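Lectin 2 (Agrocybe aegerita, PDB 4TQJ) binds glycans ending in a non-reducing N-acetylglucosamine, with a beta-propeller built of antiparallel sheets. Local coordinates at residues A[278-286]-A[298-307]; A[210-218]-A[254-265]. The protein carries 1 engineered substitution. All coordinates share one frame; numbering follows the deposited sequence.

Both interactions lie in consecutive sheets of a beta-propeller, and they contrast packing between blades with pairing inside one. Following the chain from the N terminus, interaction 2 comes first: segment 210-218 ends one blade, the chain runs through three strands of the next, and segment 254-265 returns to close a loop of 35 intervening residues. Strand 266-269 completes that blade. The chain then enters the following blade, 285-324, where interaction 1 closes a short loop, with 11 residues intervening, across the hairpin of strands 285-288 and 297-301. The two contacts follow in series, neither nesting nor crossing, with centres about 25 Å apart and nearest atoms about 11 Å apart.

Interaction 1 (A[278-286]-A[298-307]); sequences WQAAKHPRF and VVGFGNAGVY
Arg285 and Phe286 pair with Gly300 and Val299 in the antiparallel hairpin that begins the blade 285-324, and the incoming segment folds its aromatic side chains against the second strand. Phe286 and Val299 exchange two backbone bonds, Phe286 N to Val299 O at 2.8 Å and Val299 N to Phe286 O at 2.9 Å; Phe301 N then gives one, almost straight, to Pro284 O at 3.0 Å. On the N-terminal side of Pro284 side chains take over. His283, its ring brought beside its own backbone N (chi1 -56°), uses both nitrogens: ND1 accepts from Gln279 N within its own segment at 2.8 Å, and NE2 crosses to Asn303 OD1, also 2.8 Å away. Ring and amide planes stand 78° apart, and the N-H meets the oxygen from above the carbonyl plane. The two bonds, both close to the ring plane, should fix its rotation, and Lys282 CB covers one face. Trp278 pushes the end of its six-membered ring against the backbone, CZ3 lying 3.5 Å from Gly300 C, where glycine offers no side chain to block it; CH2 reaches Tyr307 CD2 at 3.8 Å. Asp271 takes the indole NE1 and Phe272 O the Arg285 guanidinium. On the face carrying Phe286 and Val299, away from Arg285, Phe286 CE2 and Phe301 CE2 touch rim to rim at 3.6 Å with planes at 79°, and both rings touch Val342 of the next blade. This is the first-to-second-strand hairpin of a propeller blade, joined to the linker that enters it, as in FG-GAP-like propeller repeats.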
ATOM      1  N   TRP A 278     -35.954   3.607 -12.560  1.00 16.47           N
ATOM      2  CA  TRP A 278     -34.528   3.851 -12.640  1.00 16.22           C
ATOM      3  C   TRP A 278     -34.179   4.414 -14.009  1.00 14.69           C
ATOM      4  O   TRP A 278     -34.496   3.812 -15.040  1.00 14.34           O
ATOM      5  CB  TRP A 278     -33.738   2.580 -12.342  1.00 14.58           C
ATOM      6  CG  TRP A 278     -33.933   2.095 -10.934  1.00 16.34           C
ATOM      7  CD1 TRP A 278     -34.989   1.375 -10.460  1.00 17.97           C
ATOM      8  CD2 TRP A 278     -33.042   2.284  -9.821  1.00 13.88           C
ATOM      9  NE1 TRP A 278     -34.829   1.129  -9.120  1.00 17.70           N
ATOM     10  CE2 TRP A 278     -33.641   1.666  -8.703  1.00 16.28           C
ATOM     11  CE3 TRP A 278     -31.811   2.936  -9.657  1.00 14.88           C
ATOM     12  CZ2 TRP A 278     -33.036   1.655  -7.436  1.00 15.13           C
ATOM     13  CZ3 TRP A 278     -31.221   2.947  -8.394  1.00 11.56           C
ATOM     14  CH2 TRP A 278     -31.833   2.308  -7.301  1.00 14.11           C
ATOM     15  N   GLN A 279     -33.529   5.575 -14.009  1.00 14.91           N
ATOM     16  CA  GLN A 279     -33.181   6.268 -15.239  1.00 17.46           C
ATOM     17  C   GLN A 279     -31.677   6.516 -15.336  1.00 18.40           C
ATOM     18  O   GLN A 279     -31.029   6.861 -14.351  1.00 17.08           O
ATOM     19  CB  GLN A 279     -33.926   7.607 -15.318  1.00 16.62           C
ATOM     20  CG  GLN A 279     -35.439   7.516 -15.095  1.00 21.58           C
ATOM     21  CD  GLN A 279     -36.045   8.871 -14.711  1.00 21.17           C
ATOM     22  OE1 GLN A 279     -35.623   9.909 -15.211  1.00 25.56           O
ATOM     23  NE2 GLN A 279     -37.002   8.859 -13.792  1.00 26.00           N
ATOM     24  N   ALA A 280     -31.138   6.369 -16.539  1.00 20.19           N
ATOM     25  CA  ALA A 280     -29.714   6.572 -16.784  1.00 20.86           C
ATOM     26  C   ALA A 280     -29.233   7.961 -16.358  1.00 19.85           C
ATOM     27  O   ALA A 280     -28.141   8.108 -15.811  1.00 21.99           O
ATOM     28  CB  ALA A 280     -29.414   6.345 -18.247  1.00 24.93           C
ATOM     29  N   ALA A 281     -30.052   8.978 -16.604  1.00 16.68           N
ATOM     30  CA  ALA A 281     -29.673  10.360 -16.293  1.00 21.24           C
ATOM     31  C   ALA A 281     -29.673  10.688 -14.795  1.00 19.73           C
ATOM     32  O   ALA A 281     -29.210  11.753 -14.391  1.00 17.93           O
ATOM     33  CB  ALA A 281     -30.580  11.345 -17.038  1.00 23.49           C
ATOM     34  N   LYS A 282     -30.196   9.784 -13.974  1.00 17.46           N
ATOM     35  CA  LYS A 282     -30.379  10.104 -12.564  1.00 17.65           C
ATOM     36  C   LYS A 282     -29.803   9.074 -11.596  1.00 16.14           C
ATOM     37  O   LYS A 282     -29.417   9.424 -10.487  1.00 18.24           O
ATOM     38  CB  LYS A 282     -31.870  10.321 -12.241  1.00 16.17           C
ATOM     39  CG  LYS A 282     -32.576  11.372 -13.106  1.00 18.94           C
ATOM     40  CD  LYS A 282     -33.742  12.007 -12.356  1.00 24.75           C
ATOM     41  CE  LYS A 282     -35.001  12.117 -13.213  1.00 22.65           C
ATOM     42  NZ  LYS A 282     -34.778  12.774 -14.527  1.00 23.72           N
ATOM     43  N   HIS A 283     -29.748   7.813 -12.015  1.00 15.33           N
ATOM     44  CA  HIS A 283     -29.602   6.715 -11.071  1.00 13.62           C
ATOM     45  C   HIS A 283     -28.464   5.754 -11.391  1.00 12.75           C
ATOM     46  O   HIS A 283     -28.697   4.657 -11.901  1.00 14.29           O
ATOM     47  CB  HIS A 283     -30.908   5.934 -11.033  1.00 10.67           C
ATOM     48  CG  HIS A 283     -32.106   6.773 -10.708  1.00 15.72           C
ATOM     49  ND1 HIS A 283     -33.227   6.814 -11.510  1.00 16.21           N
ATOM     50  CD2 HIS A 283     -32.369   7.580  -9.654  1.00 14.68           C
ATOM     51  CE1 HIS A 283     -34.125   7.611 -10.965  1.00 15.76           C
ATOM     52  NE2 HIS A 283     -33.626   8.098  -9.841  1.00 15.19           N
ATOM     53  N   PRO A 284     -27.230   6.151 -11.080  1.00 15.65           N
ATOM     54  CA  PRO A 284     -26.104   5.249 -11.348  1.00 13.45           C
ATOM     55  C   PRO A 284     -26.220   3.886 -10.646  1.00 15.05           C
ATOM     56  O   PRO A 284     -26.577   3.786  -9.452  1.00 11.02           O
ATOM     57  CB  PRO A 284     -24.875   6.035 -10.861  1.00 15.69           C
ATOM     58  CG  PRO A 284     -25.387   7.263 -10.181  1.00 19.52           C
ATOM     59  CD  PRO A 284     -26.791   7.503 -10.686  1.00 20.26           C
ATOM     60  N   ARG A 285     -25.939   2.838 -11.413  1.00 12.53           N
ATOM     61  CA  ARG A 285     -25.949   1.471 -10.893  1.00 11.13           C
ATOM     62  C   ARG A 285     -24.562   0.805 -10.986  1.00 13.92           C
ATOM     63  O   ARG A 285     -23.762   1.141 -11.858  1.00 12.22           O
ATOM     64  CB  ARG A 285     -27.041   0.652 -11.571  1.00 12.21           C
ATOM     65  CG  ARG A 285     -28.453   0.873 -10.947  1.00 12.36           C
ATOM     66  CD  ARG A 285     -29.581   0.873 -11.985  1.00 10.81           C
ATOM     67  NE  ARG A 285     -29.476   1.996 -12.926  1.00 16.37           N
ATOM     68  CZ  ARG A 285     -30.190   2.098 -14.052  1.00 13.90           C
ATOM     69  NH1 ARG A 285     -31.073   1.152 -14.381  1.00 11.83           N
ATOM     70  NH2 ARG A 285     -30.020   3.135 -14.853  1.00 12.66           N
ATOM     71  N   PHE A 286     -24.272  -0.113 -10.065  1.00 13.51           N
ATOM     72  CA  PHE A 286     -22.957  -0.761 -10.005  1.00 14.83           C
ATOM     73  C   PHE A 286     -23.105  -2.215  -9.567  1.00 13.49           C
ATOM     74  O   PHE A 286     -24.068  -2.582  -8.889  1.00 11.19           O
ATOM     75  CB  PHE A 286     -22.030  -0.085  -8.973  1.00  9.07           C
ATOM     76  CG  PHE A 286     -21.798   1.387  -9.195  1.00 12.61           C
ATOM     77  CD1 PHE A 286     -20.606   1.840  -9.742  1.00 19.73           C
ATOM     78  CD2 PHE A 286     -22.754   2.322  -8.812  1.00 14.75           C
ATOM     79  CE1 PHE A 286     -20.381   3.213  -9.936  1.00 20.35           C
ATOM     80  CE2 PHE A 286     -22.548   3.669  -8.999  1.00 13.30           C
ATOM     81  CZ  PHE A 286     -21.354   4.124  -9.563  1.00 18.02           C
ATOM     82  N   VAL A 298     -25.673  -6.124  -6.331  1.00 13.01           N
ATOM     83  CA  VAL A 298     -26.220  -5.006  -7.098  1.00 12.76           C
ATOM     84  C   VAL A 298     -26.444  -3.788  -6.221  1.00 16.16           C
ATOM     85  O   VAL A 298     -27.122  -3.873  -5.189  1.00 13.62           O
ATOM     86  CB  VAL A 298     -27.545  -5.390  -7.803  1.00 13.24           C
ATOM     87  CG1 VAL A 298     -28.061  -4.226  -8.640  1.00 11.77           C
ATOM     88  CG2 VAL A 298     -27.331  -6.632  -8.680  1.00 13.06           C
ATOM     89  N   VAL A 299     -25.859  -2.660  -6.636  1.00 12.86           N
ATOM     90  CA  VAL A 299     -25.958  -1.407  -5.900  1.00 12.51           C
ATOM     91  C   VAL A 299     -26.506  -0.296  -6.792  1.00 11.75           C
ATOM     92  O   VAL A 299     -26.031  -0.094  -7.910  1.00  9.35           O
ATOM     93  CB  VAL A 299     -24.581  -0.920  -5.410  1.00 14.19           C
ATOM     94  CG1 VAL A 299     -24.756   0.345  -4.569  1.00 11.24           C
ATOM     95  CG2 VAL A 299     -23.849  -2.023  -4.642  1.00 14.24           C
ATOM     96  N   GLY A 300     -27.489   0.441  -6.296  1.00 10.71           N
ATOM     97  CA  GLY A 300     -28.097   1.494  -7.092  1.00 11.12           C
ATOM     98  C   GLY A 300     -28.402   2.755  -6.311  1.00 12.52           C
ATOM     99  O   GLY A 300     -29.006   2.701  -5.243  1.00 13.47           O
ATOM    100  N   PHE A 301     -27.997   3.895  -6.857  1.00 12.53           N
ATOM    101  CA  PHE A 301     -28.257   5.189  -6.240  1.00 12.19           C
ATOM    102  C   PHE A 301     -29.589   5.698  -6.784  1.00 13.66           C
ATOM    103  O   PHE A 301     -29.653   6.283  -7.865  1.00 14.37           O
ATOM    104  CB  PHE A 301     -27.111   6.166  -6.522  1.00 10.48           C
ATOM    105  CG  PHE A 301     -25.813   5.787  -5.836  1.00 13.78           C
ATOM    106  CD1 PHE A 301     -25.465   6.351  -4.615  1.00 12.20           C
ATOM    107  CD2 PHE A 301     -24.962   4.836  -6.393  1.00 15.56           C
ATOM    108  CE1 PHE A 301     -24.278   5.979  -3.957  1.00 14.14           C
ATOM    109  CE2 PHE A 301     -23.772   4.461  -5.748  1.00 15.89           C
ATOM    110  CZ  PHE A 301     -23.427   5.041  -4.534  1.00 12.60           C
ATOM    111  N   GLY A 302     -30.656   5.424  -6.036  1.00 12.10           N
ATOM    112  CA  GLY A 302     -32.002   5.767  -6.453  1.00 12.72           C
ATOM    113  C   GLY A 302     -32.405   7.161  -6.006  1.00 14.85           C
ATOM    114  O   GLY A 302     -31.557   8.042  -5.831  1.00 13.83           O
ATOM    115  N   ASN A 303     -33.705   7.359  -5.817  1.00 15.99           N
ATOM    116  CA  ASN A 303     -34.232   8.665  -5.443  1.00 14.47           C
ATOM    117  C   ASN A 303     -34.037   8.965  -3.958  1.00 13.81           C
ATOM    118  O   ASN A 303     -33.493   9.998  -3.600  1.00 14.35           O
ATOM    119  CB  ASN A 303     -35.717   8.770  -5.818  1.00 17.32           C
ATOM    120  CG  ASN A 303     -35.934   8.772  -7.316  1.00 18.88           C
ATOM    121  OD1 ASN A 303     -35.286   9.528  -8.039  1.00 14.75           O
ATOM    122  ND2 ASN A 303     -36.838   7.911  -7.793  1.00 18.62           N
ATOM    123  N   ALA A 304     -34.477   8.051  -3.105  1.00 12.17           N
ATOM    124  CA  ALA A 304     -34.439   8.280  -1.668  1.00 15.27           C
ATOM    125  C   ALA A 304     -33.066   7.967  -1.070  1.00 15.43           C
ATOM    126  O   ALA A 304     -32.785   8.322   0.065  1.00 12.99           O
ATOM    127  CB  ALA A 304     -35.507   7.464  -0.969  1.00 17.80           C
ATOM    128  N   GLY A 305     -32.220   7.286  -1.830  1.00 15.26           N
ATOM    129  CA  GLY A 305     -30.924   6.895  -1.315  1.00 13.68           C
ATOM    130  C   GLY A 305     -30.473   5.660  -2.057  1.00 16.42           C
ATOM    131  O   GLY A 305     -30.926   5.398  -3.178  1.00 12.58           O
ATOM    132  N   VAL A 306     -29.605   4.883  -1.416  1.00 13.04           N
ATOM    133  CA  VAL A 306     -28.952   3.765  -2.068  1.00 11.52           C
ATOM    134  C   VAL A 306     -29.683   2.468  -1.805  1.00 12.36           C
ATOM    135  O   VAL A 306     -30.002   2.152  -0.660  1.00 16.26           O
ATOM    136  CB  VAL A 306     -27.510   3.606  -1.547  1.00 10.37           C
ATOM    137  CG1 VAL A 306     -26.810   2.492  -2.300  1.00 11.28           C
ATOM    138  CG2 VAL A 306     -26.744   4.939  -1.676  1.00 14.94           C
ATOM    139  N   TYR A 307     -29.929   1.715  -2.869  1.00 11.75           N
ATOM    140  CA  TYR A 307     -30.563   0.403  -2.781  1.00 13.97           C
ATOM    141  C   TYR A 307     -29.568  -0.695  -3.117  1.00 13.62           C
ATOM    142  O   TYR A 307     -28.672  -0.502  -3.945  1.00 12.46           O
ATOM    143  CB  TYR A 307     -31.753   0.324  -3.736  1.00 14.16           C
ATOM    144  CG  TYR A 307     -32.872   1.233  -3.316  1.00 15.57           C
ATOM    145  CD1 TYR A 307     -33.948   0.751  -2.577  1.00 21.20           C
ATOM    146  CD2 TYR A 307     -32.840   2.580  -3.622  1.00 15.20           C
ATOM    147  CE1 TYR A 307     -34.979   1.597  -2.173  1.00 23.57           C
ATOM    148  CE2 TYR A 307     -33.866   3.434  -3.220  1.00 18.39           C
ATOM    149  CZ  TYR A 307     -34.925   2.940  -2.492  1.00 17.43           C
ATOM    150  OH  TYR A 307     -35.937   3.799  -2.102  1.00 19.07           O
TER
HETATM  151  O   HOH W   1     -37.833   7.663 -10.805  1.00 18.35           O
HETATM  152  O   HOH W   2     -29.034   9.268  -7.662  1.00 17.02           O

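Interaction 2 (A[210-218]-A[254-265]); sequences KSVIDNFCI and ALNNGGGVFGQV
Ile213 brings its CD1 methyl obliquely to the Phe262 ring, an off-centre CH-pi contact 4.3 Å from the centroid. Its CG1 meets Phe262 CB at 3.7 Å, while Val212 comes to the same ring with CG2, 3.8 Å from Phe262 CD2. Two neighbouring strand residues can both reach across because they form a classic beta bulge opposite Val195. The second branch of Ile213 serves another partner: CG2, anti to the backbone N, touches Val265 CG2 at 3.8 Å, the two side chains crossing at about a right angle. Here the outermost strand of one propeller blade, 210-213, and the turn after it pack against the connection between the third and fourth strands of the next blade, whose Ile243 touches Ile213, Phe216 and Phe262. Phe216 and Val265 approach from opposite directions; the ring's CZ lies 3.8 Å from Val265 CG1, and its edge faces the methyl of Ala254 in the ring plane. Asn215 crosses Val265 at a slant, with ND2 near Val265 CG1, while OD1 is held by Phe216 N and Trp223. No direct hydrogen bond joins the segments, but two waters do: one links Val212 O to Phe262 N, the other Val212 O to Phe262 O. Asn256 and Asn257 form overlapping Asx turns that shape the glycine-rich bend leading into Phe262, with Gly259 N and Val261 N reaching Asn257 OD1 from opposite faces of its amide.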
ATOM      1  N   LYS A 210     -16.945 -15.334 -31.178  1.00 17.40           N
ATOM      2  CA  LYS A 210     -17.980 -16.342 -31.235  1.00 20.29           C
ATOM      3  C   LYS A 210     -19.171 -15.832 -30.431  1.00 24.00           C
ATOM      4  O   LYS A 210     -18.994 -15.214 -29.380  1.00 16.80           O
ATOM      5  CB  LYS A 210     -17.446 -17.642 -30.649  1.00 23.31           C
ATOM      6  CG  LYS A 210     -18.393 -18.350 -29.702  1.00 28.74           C
ATOM      7  CD  LYS A 210     -19.055 -19.540 -30.372  1.00 34.86           C
ATOM      8  CE  LYS A 210     -19.734 -20.435 -29.343  1.00 31.29           C
ATOM      9  NZ  LYS A 210     -20.103 -21.743 -29.961  1.00 36.86           N
ATOM     10  N   SER A 211     -20.375 -16.077 -30.939  1.00 16.47           N
ATOM     11  CA  SER A 211     -21.584 -15.662 -30.251  1.00 19.53           C
ATOM     12  C   SER A 211     -21.839 -16.567 -29.056  1.00 18.76           C
ATOM     13  O   SER A 211     -21.721 -17.784 -29.175  1.00 20.02           O
ATOM     14  CB  SER A 211     -22.789 -15.712 -31.205  1.00 20.27           C
ATOM     15  OG  SER A 211     -23.996 -15.467 -30.498  1.00 22.26           O
ATOM     16  N   VAL A 212     -22.208 -15.987 -27.916  1.00 16.84           N
ATOM     17  CA  VAL A 212     -22.479 -16.786 -26.725  1.00 17.83           C
ATOM     18  C   VAL A 212     -23.854 -16.569 -26.087  1.00 16.08           C
ATOM     19  O   VAL A 212     -24.318 -17.426 -25.343  1.00 19.78           O
ATOM     20  CB  VAL A 212     -21.413 -16.579 -25.627  1.00 17.74           C
ATOM     21  CG1 VAL A 212     -20.046 -17.072 -26.105  1.00 19.14           C
ATOM     22  CG2 VAL A 212     -21.381 -15.110 -25.195  1.00 17.80           C
ATOM     23  N   ILE A 213     -24.475 -15.423 -26.339  1.00 17.85           N
ATOM     24  CA  ILE A 213     -25.823 -15.150 -25.823  1.00 17.94           C
ATOM     25  C   ILE A 213     -26.604 -14.358 -26.857  1.00 18.45           C
ATOM     26  O   ILE A 213     -26.061 -13.445 -27.488  1.00 17.73           O
ATOM     27  CB  ILE A 213     -25.811 -14.339 -24.501  1.00 18.27           C
ATOM     28  CG1 ILE A 213     -24.878 -14.959 -23.459  1.00 14.05           C
ATOM     29  CG2 ILE A 213     -27.228 -14.218 -23.919  1.00 15.25           C
ATOM     30  CD1 ILE A 213     -24.558 -14.013 -22.320  1.00 16.56           C
ATOM     31  N   ASP A 214     -27.875 -14.708 -27.040  1.00 17.02           N
ATOM     32  CA  ASP A 214     -28.733 -13.984 -27.972  1.00 14.88           C
ATOM     33  C   ASP A 214     -29.636 -13.056 -27.176  1.00 17.34           C
ATOM     34  O   ASP A 214     -30.861 -13.220 -27.156  1.00 16.91           O
ATOM     35  CB  ASP A 214     -29.575 -14.952 -28.818  1.00 18.04           C
ATOM     36  CG  ASP A 214     -28.725 -15.903 -29.646  1.00 23.46           C
ATOM     37  OD1 ASP A 214     -27.555 -15.580 -29.929  1.00 20.98           O
ATOM     38  OD2 ASP A 214     -29.234 -16.979 -30.022  1.00 32.64           O
ATOM     39  N   ASN A 215     -29.010 -12.101 -26.498  1.00 13.12           N
ATOM     40  CA  ASN A 215     -29.678 -11.230 -25.540  1.00 15.03           C
ATOM     41  C   ASN A 215     -28.685 -10.152 -25.066  1.00 15.90           C
ATOM     42  O   ASN A 215     -27.535 -10.110 -25.523  1.00 13.84           O
ATOM     43  CB  ASN A 215     -30.230 -12.045 -24.355  1.00 13.96           C
ATOM     44  CG  ASN A 215     -31.576 -11.515 -23.844  1.00 18.35           C
ATOM     45  OD1 ASN A 215     -31.820 -10.310 -23.829  1.00 16.84           O
ATOM     46  ND2 ASN A 215     -32.454 -12.430 -23.420  1.00 18.95           N
ATOM     47  N   PHE A 216     -29.142  -9.274 -24.181  1.00 13.64           N
ATOM     48  CA  PHE A 216     -28.338  -8.161 -23.697  1.00 14.73           C
ATOM     49  C   PHE A 216     -27.867  -7.213 -24.805  1.00 16.37           C
ATOM     50  O   PHE A 216     -26.908  -6.466 -24.617  1.00 14.05           O
ATOM     51  CB  PHE A 216     -27.124  -8.662 -22.894  1.00 10.15           C
ATOM     52  CG  PHE A 216     -27.487  -9.439 -21.659  1.00 12.50           C
ATOM     53  CD1 PHE A 216     -28.086  -8.813 -20.573  1.00 12.63           C
ATOM     54  CD2 PHE A 216     -27.215 -10.795 -21.573  1.00 12.16           C
ATOM     55  CE1 PHE A 216     -28.411  -9.530 -19.430  1.00 12.65           C
ATOM     56  CE2 PHE A 216     -27.537 -11.516 -20.437  1.00 13.94           C
ATOM     57  CZ  PHE A 216     -28.143 -10.893 -19.361  1.00 14.05           C
ATOM     58  N   CYS A 217     -28.536  -7.222 -25.952  1.00 15.20           N
ATOM     59  CA  CYS A 217     -28.089  -6.403 -27.073  1.00 12.30           C
ATOM     60  C   CYS A 217     -29.199  -5.516 -27.628  1.00 16.19           C
ATOM     61  O   CYS A 217     -30.390  -5.759 -27.415  1.00 16.30           O
ATOM     62  CB  CYS A 217     -27.531  -7.287 -28.193  1.00 13.75           C
ATOM     63  SG  CYS A 217     -26.024  -8.130 -27.758  1.00 17.54           S
ATOM     64  N   ILE A 218     -28.797  -4.494 -28.357  1.00 13.07           N
ATOM     65  CA  ILE A 218     -29.750  -3.508 -28.847  1.00 16.19           C
ATOM     66  C   ILE A 218     -30.838  -4.151 -29.728  1.00 19.47           C
ATOM     67  O   ILE A 218     -32.000  -3.760 -29.668  1.00 14.68           O
ATOM     68  CB  ILE A 218     -29.021  -2.358 -29.565  1.00 19.76           C
ATOM     69  CG1 ILE A 218     -30.004  -1.245 -29.946  1.00 16.76           C
ATOM     70  CG2 ILE A 218     -28.194  -2.882 -30.750  1.00 15.10           C
ATOM     71  CD1 ILE A 218     -29.315   0.066 -30.212  1.00 19.99           C
ATOM     72  N   ALA A 254     -27.159 -14.045 -17.005  1.00 11.96           N
ATOM     73  CA  ALA A 254     -26.818 -15.311 -17.620  1.00 15.71           C
ATOM     74  C   ALA A 254     -25.483 -15.746 -17.020  1.00 18.02           C
ATOM     75  O   ALA A 254     -24.481 -15.013 -17.098  1.00 15.34           O
ATOM     76  CB  ALA A 254     -26.702 -15.156 -19.113  1.00 13.04           C
ATOM     77  N   LEU A 255     -25.466 -16.937 -16.434  1.00 12.63           N
ATOM     78  CA  LEU A 255     -24.297 -17.399 -15.710  1.00 12.52           C
ATOM     79  C   LEU A 255     -23.304 -18.164 -16.599  1.00 15.07           C
ATOM     80  O   LEU A 255     -23.688 -18.971 -17.456  1.00 14.49           O
ATOM     81  CB  LEU A 255     -24.713 -18.237 -14.504  1.00 14.78           C
ATOM     82  CG  LEU A 255     -25.611 -17.596 -13.436  1.00 12.71           C
ATOM     83  CD1 LEU A 255     -26.063 -18.674 -12.465  1.00 21.91           C
ATOM     84  CD2 LEU A 255     -24.898 -16.457 -12.691  1.00 14.30           C
ATOM     85  N   ASN A 256     -22.027 -17.870 -16.379  1.00 16.08           N
ATOM     86  CA  ASN A 256     -20.896 -18.512 -17.034  1.00 16.75           C
ATOM     87  C   ASN A 256     -20.702 -19.888 -16.423  1.00 15.21           C
ATOM     88  O   ASN A 256     -20.713 -20.019 -15.204  1.00 14.00           O
ATOM     89  CB  ASN A 256     -19.634 -17.664 -16.787  1.00 14.20           C
ATOM     90  CG  ASN A 256     -18.446 -18.091 -17.645  1.00 17.30           C
ATOM     91  OD1 ASN A 256     -18.269 -19.270 -17.973  1.00 16.39           O
ATOM     92  ND2 ASN A 256     -17.617 -17.123 -18.003  1.00 16.40           N
ATOM     93  N   ASN A 257     -20.528 -20.914 -17.256  1.00 18.28           N
ATOM     94  CA  ASN A 257     -20.328 -22.271 -16.742  1.00 18.86           C
ATOM     95  C   ASN A 257     -18.924 -22.452 -16.185  1.00 19.22           C
ATOM     96  O   ASN A 257     -18.589 -23.508 -15.641  1.00 20.68           O
ATOM     97  CB  ASN A 257     -20.597 -23.331 -17.814  1.00 15.45           C
ATOM     98  CG  ASN A 257     -19.428 -23.515 -18.772  1.00 18.80           C
ATOM     99  OD1 ASN A 257     -18.791 -22.549 -19.207  1.00 16.05           O
ATOM    100  ND2 ASN A 257     -19.154 -24.767 -19.125  1.00 17.76           N
ATOM    101  N   GLY A 258     -18.104 -21.420 -16.339  1.00 15.94           N
ATOM    102  CA  GLY A 258     -16.733 -21.460 -15.870  1.00 19.27           C
ATOM    103  C   GLY A 258     -15.754 -21.612 -17.019  1.00 20.54           C
ATOM    104  O   GLY A 258     -14.545 -21.628 -16.816  1.00 21.22           O
ATOM    105  N   GLY A 259     -16.284 -21.719 -18.232  1.00 19.49           N
ATOM    106  CA  GLY A 259     -15.452 -21.861 -19.409  1.00 22.75           C
ATOM    107  C   GLY A 259     -15.929 -20.993 -20.555  1.00 20.32           C
ATOM    108  O   GLY A 259     -15.532 -21.180 -21.703  1.00 19.21           O
ATOM    109  N   GLY A 260     -16.796 -20.036 -20.252  1.00 18.07           N
ATOM    110  CA  GLY A 260     -17.239 -19.110 -21.279  1.00 14.86           C
ATOM    111  C   GLY A 260     -18.480 -19.580 -22.007  1.00 17.72           C
ATOM    112  O   GLY A 260     -18.844 -19.024 -23.039  1.00 20.14           O
ATOM    113  N   VAL A 261     -19.137 -20.604 -21.476  1.00 16.22           N
ATOM    114  CA  VAL A 261     -20.455 -20.984 -21.976  1.00 15.93           C
ATOM    115  C   VAL A 261     -21.538 -20.434 -21.045  1.00 16.35           C
ATOM    116  O   VAL A 261     -21.516 -20.706 -19.835  1.00 14.63           O
ATOM    117  CB  VAL A 261     -20.615 -22.521 -22.056  1.00 16.34           C
ATOM    118  CG1 VAL A 261     -21.994 -22.872 -22.622  1.00 20.99           C
ATOM    119  CG2 VAL A 261     -19.502 -23.144 -22.911  1.00 18.37           C
ATOM    120  N   PHE A 262     -22.503 -19.699 -21.606  1.00 15.40           N
ATOM    121  CA  PHE A 262     -23.542 -19.052 -20.802  1.00 17.51           C
ATOM    122  C   PHE A 262     -24.902 -19.739 -20.819  1.00 20.94           C
ATOM    123  O   PHE A 262     -25.360 -20.203 -21.865  1.00 22.32           O
ATOM    124  CB  PHE A 262     -23.674 -17.573 -21.190  1.00 17.34           C
ATOM    125  CG  PHE A 262     -22.455 -16.767 -20.846  1.00 16.29           C
ATOM    126  CD1 PHE A 262     -22.365 -16.111 -19.637  1.00 13.44           C
ATOM    127  CD2 PHE A 262     -21.367 -16.734 -21.707  1.00 17.35           C
ATOM    128  CE1 PHE A 262     -21.226 -15.398 -19.299  1.00 13.60           C
ATOM    129  CE2 PHE A 262     -20.224 -16.022 -21.380  1.00 16.06           C
ATOM    130  CZ  PHE A 262     -20.154 -15.356 -20.176  1.00 16.39           C
ATOM    131  N   GLY A 263     -25.532 -19.790 -19.645  1.00 17.47           N
ATOM    132  CA  GLY A 263     -26.843 -20.381 -19.470  1.00 18.83           C
ATOM    133  C   GLY A 263     -27.984 -19.439 -19.828  1.00 20.07           C
ATOM    134  O   GLY A 263     -27.768 -18.341 -20.336  1.00 19.40           O
ATOM    135  N   GLN A 264     -29.212 -19.873 -19.574  1.00 15.76           N
ATOM    136  CA  GLN A 264     -30.372 -19.077 -19.951  1.00 22.14           C
ATOM    137  C   GLN A 264     -30.423 -17.751 -19.187  1.00 20.09           C
ATOM    138  O   GLN A 264     -29.926 -17.637 -18.067  1.00 17.29           O
ATOM    139  CB  GLN A 264     -31.670 -19.867 -19.769  1.00 24.40           C
ATOM    140  CG  GLN A 264     -31.892 -20.379 -18.368  1.00 29.28           C
ATOM    141  CD  GLN A 264     -33.206 -21.133 -18.218  1.00 42.22           C
ATOM    142  OE1 GLN A 264     -33.218 -22.312 -17.837  1.00 43.77           O
ATOM    143  NE2 GLN A 264     -34.325 -20.451 -18.507  1.00 35.94           N
ATOM    144  N   VAL A 265     -31.027 -16.750 -19.812  1.00 17.49           N
ATOM    145  CA  VAL A 265     -31.094 -15.413 -19.241  1.00 15.27           C
ATOM    146  C   VAL A 265     -32.320 -15.273 -18.355  1.00 19.08           C
ATOM    147  O   VAL A 265     -33.455 -15.326 -18.839  1.00 21.29           O
ATOM    148  CB  VAL A 265     -31.143 -14.372 -20.357  1.00 18.80           C
ATOM    149  CG1 VAL A 265     -31.305 -12.971 -19.786  1.00 16.10           C
ATOM    150  CG2 VAL A 265     -29.886 -14.488 -21.219  1.00 16.51           C
TER
HETATM  151  O   HOH W   3     -22.906 -19.714 -24.471  1.00 15.29           O
HETATM  152  O   HOH W   4     -26.435 -18.863 -24.302  1.00 19.71           O